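Local coordinates for 5-carboxyvanillate decarboxylase (Sphingomonas paucimobilis, PDB 4NI8), which probably removes a carboxyl group from 5-carboxyvanillate, as a manganese-binding member of the amidohydrolase family, at residues I173-P178 with I200-N205. Numbering follows the deposited sequence.
Sequences IHPRAP and IETSTN. With MN (manganese (II) ion), chain I; 1WB (5-methoxybenzene-1,3-dicarboxylic acid), chain J.
T202 and E201 pack in van der Waals contact against the C-terminal end of strand 171-174 and its following loop, a buried contact within a beta-alpha-beta unit of the amidohydrolase TIM barrel, in which helix 197-211 lies between strands 171-174 and 223-225. T202 meets I173 and P175. Its methyl CG2 lies 3.6 Å from I173 O and also reaches I173 CG2, the two side chains running alongside one another but pointing opposite ways. With OG1 beside its own backbone N (chi1 -50°), the threonine hydroxyl rests against P175, where OG1 comes within 3.1 Å of P175 CA, while its hydrogen bond goes back along the helix to Y198 O.

E201 lies against R176 to P178. Its CG, anti to the backbone N (chi1 158°), lies 3.5 Å from R176 O, a buried carbonyl that has no polar partner. The bend at chi2 then turns the carboxylate so that E201 OE1 comes 3.5 Å from P178 CA. Y151 OH and S179 N hold OE1, and S145 OG holds OE2. Cut back to alanine, the side chain would lose its carboxylate, which is likely to leave Y151, S179 and S145 without their common partner and open a gap beside P178.

On the far side of the strand end, H174 points away from the helix and binds manganese through NE2 at 2.2 Å; E8, D297, two waters and O11 of the bound 5-methoxybenzene-1,3-dicarboxylic acid complete the site. The H174 ring is steadied from within the loop: H174 ND1 donates to a lone pair of P175 O (2.8 Å), which lies 18° out of the ring plane, and P175 CD sits over one ring face, toward the rim. Van der Waals contact, made in part by a hydroxyl whose hydrogen bond is spent within the helix, thus lies directly behind the loop residue that positions the metal ligand.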
loop_
_atom_site.group_PDB
_atom_site.type_symbol
_atom_site.label_atom_id
_atom_site.label_comp_id
_atom_site.label_asym_id
_atom_site.label_seq_id
_atom_site.Cartn_x
_atom_site.Cartn_y
_atom_site.Cartn_z
ATOM N N ILE A 173 10.086 6.741 11.323
ATOM C CA ILE A 173 9.008 5.849 11.725
ATOM C C ILE A 173 9.218 4.514 11.014
ATOM O O ILE A 173 8.882 4.356 9.829
ATOM C CB ILE A 173 7.607 6.422 11.417
ATOM C CG1 ILE A 173 7.371 7.710 12.216
ATOM C CG2 ILE A 173 6.527 5.391 11.748
ATOM C CD1 ILE A 173 5.992 8.362 11.989
ATOM N N HIS A 174 9.811 3.577 11.750
ATOM C CA HIS A 174 10.138 2.241 11.270
ATOM C C HIS A 174 8.885 1.360 11.389
ATOM O O HIS A 174 7.998 1.657 12.180
ATOM C CB HIS A 174 11.272 1.689 12.158
ATOM C CG HIS A 174 11.830 0.378 11.703
ATOM N ND1 HIS A 174 11.261 -0.833 12.041
ATOM C CD2 HIS A 174 12.909 0.087 10.935
ATOM C CE1 HIS A 174 11.958 -1.812 11.489
ATOM N NE2 HIS A 174 12.964 -1.280 10.815
ATOM N N PRO A 175 8.794 0.278 10.597
ATOM C CA PRO A 175 7.629 -0.604 10.769
ATOM C C PRO A 175 7.598 -1.406 12.073
ATOM O O PRO A 175 8.599 -1.532 12.780
ATOM C CB PRO A 175 7.761 -1.589 9.599
ATOM C CG PRO A 175 8.582 -0.868 8.578
ATOM C CD PRO A 175 9.568 -0.067 9.388
ATOM N N ARG A 176 6.415 -1.924 12.387
ATOM C CA ARG A 176 6.263 -3.105 13.235
ATOM C C ARG A 176 5.070 -3.838 12.641
ATOM O O ARG A 176 4.518 -3.384 11.634
ATOM C CB ARG A 176 6.021 -2.735 14.701
ATOM C CG ARG A 176 4.808 -1.835 14.928
ATOM C CD ARG A 176 4.633 -1.503 16.421
ATOM N NE ARG A 176 4.303 -2.691 17.211
ATOM C CZ ARG A 176 3.849 -2.652 18.459
ATOM N NH1 ARG A 176 3.667 -1.481 19.056
ATOM N NH2 ARG A 176 3.563 -3.783 19.105
ATOM N N ALA A 177 4.679 -4.966 13.220
ATOM C CA ALA A 177 3.580 -5.722 12.637
ATOM C C ALA A 177 2.281 -4.908 12.708
ATOM O O ALA A 177 2.133 -4.045 13.575
ATOM C CB ALA A 177 3.428 -7.077 13.330
ATOM N N PRO A 178 1.350 -5.158 11.773
ATOM C CA PRO A 178 0.020 -4.535 11.810
ATOM C C PRO A 178 -0.597 -4.517 13.209
ATOM O O PRO A 178 -0.540 -5.523 13.924
ATOM C CB PRO A 178 -0.787 -5.445 10.894
ATOM C CG PRO A 178 0.233 -5.770 9.792
ATOM C CD PRO A 178 1.577 -5.883 10.509
ATOM N N ILE A 200 1.951 -1.902 4.994
ATOM C CA ILE A 200 0.573 -1.437 5.116
ATOM C C ILE A 200 0.362 -0.726 6.452
ATOM O O ILE A 200 -0.296 0.315 6.527
ATOM C CB ILE A 200 -0.416 -2.628 5.017
ATOM C CG1 ILE A 200 -0.260 -3.342 3.671
ATOM C CG2 ILE A 200 -1.848 -2.150 5.264
ATOM C CD1 ILE A 200 -0.407 -2.422 2.455
ATOM N N GLU A 201 0.927 -1.301 7.510
ATOM C CA GLU A 201 0.846 -0.721 8.854
ATOM C C GLU A 201 1.488 0.672 8.900
ATOM O O GLU A 201 0.891 1.640 9.393
ATOM C CB GLU A 201 1.543 -1.666 9.849
ATOM C CG GLU A 201 2.016 -1.037 11.160
ATOM C CD GLU A 201 0.893 -0.562 12.061
ATOM O OE1 GLU A 201 -0.261 -1.043 11.942
ATOM O OE2 GLU A 201 1.178 0.301 12.913
ATOM N N THR A 202 2.693 0.767 8.365
ATOM C CA THR A 202 3.484 1.996 8.472
ATOM C C THR A 202 2.960 3.114 7.551
ATOM O O THR A 202 2.871 4.277 7.964
ATOM C CB THR A 202 4.964 1.719 8.185
ATOM O OG1 THR A 202 5.394 0.603 8.985
ATOM C CG2 THR A 202 5.813 2.939 8.525
ATOM N N SER A 203 2.593 2.761 6.317
ATOM C CA SER A 203 2.039 3.740 5.388
ATOM C C SER A 203 0.695 4.268 5.875
ATOM O O SER A 203 0.404 5.444 5.721
ATOM C CB SER A 203 1.897 3.166 3.972
ATOM O OG SER A 203 1.021 2.038 3.936
ATOM N N THR A 204 -0.136 3.391 6.433
ATOM C CA THR A 204 -1.440 3.829 6.929
ATOM C C THR A 204 -1.279 4.778 8.111
ATOM O O THR A 204 -2.002 5.768 8.217
ATOM C CB THR A 204 -2.334 2.618 7.293
ATOM O OG1 THR A 204 -2.538 1.825 6.113
ATOM C CG2 THR A 204 -3.701 3.081 7.852
ATOM N N ASN A 205 -0.322 4.486 8.988
ATOM C CA ASN A 205 0.015 5.406 10.076
ATOM C C ASN A 205 0.374 6.785 9.490
ATOM O O ASN A 205 -0.212 7.802 9.864
ATOM C CB ASN A 205 1.181 4.847 10.903
ATOM C CG ASN A 205 1.325 5.525 12.271
ATOM O OD1 ASN A 205 0.680 6.534 12.564
ATOM N ND2 ASN A 205 2.172 4.952 13.117
HETATM MN MN MN I . 14.357 -2.225 9.380
HETATM C C1 1WB J . 12.394 -7.859 9.631
HETATM C CO1 1WB J . 12.474 -6.884 8.621
HETATM C CO2 1WB J . 12.393 -7.473 10.970
HETATM C CM1 1WB J . 12.561 -5.550 8.971
HETATM C CM2 1WB J . 12.482 -6.108 11.312
HETATM O OM 1WB J . 12.492 -5.683 12.608
HETATM C CZ 1WB J . 12.559 -5.150 10.310
HETATM C CC 1WB J . 12.312 -9.277 9.242
HETATM C CV 1WB J . 12.233 -6.579 13.659
HETATM O O1 1WB J . 12.782 -9.637 8.131
HETATM O O2 1WB J . 11.775 -10.117 10.023
HETATM C CCC 1WB J . 12.482 -4.490 7.922
HETATM O O11 1WB J . 12.783 -3.321 8.253
HETATM O O22 1WB J . 12.132 -4.801 6.768
HETATM O O HOH W 1 14.439 -3.868 10.633
HETATM O O HOH W 2 15.931 -1.734 10.884
#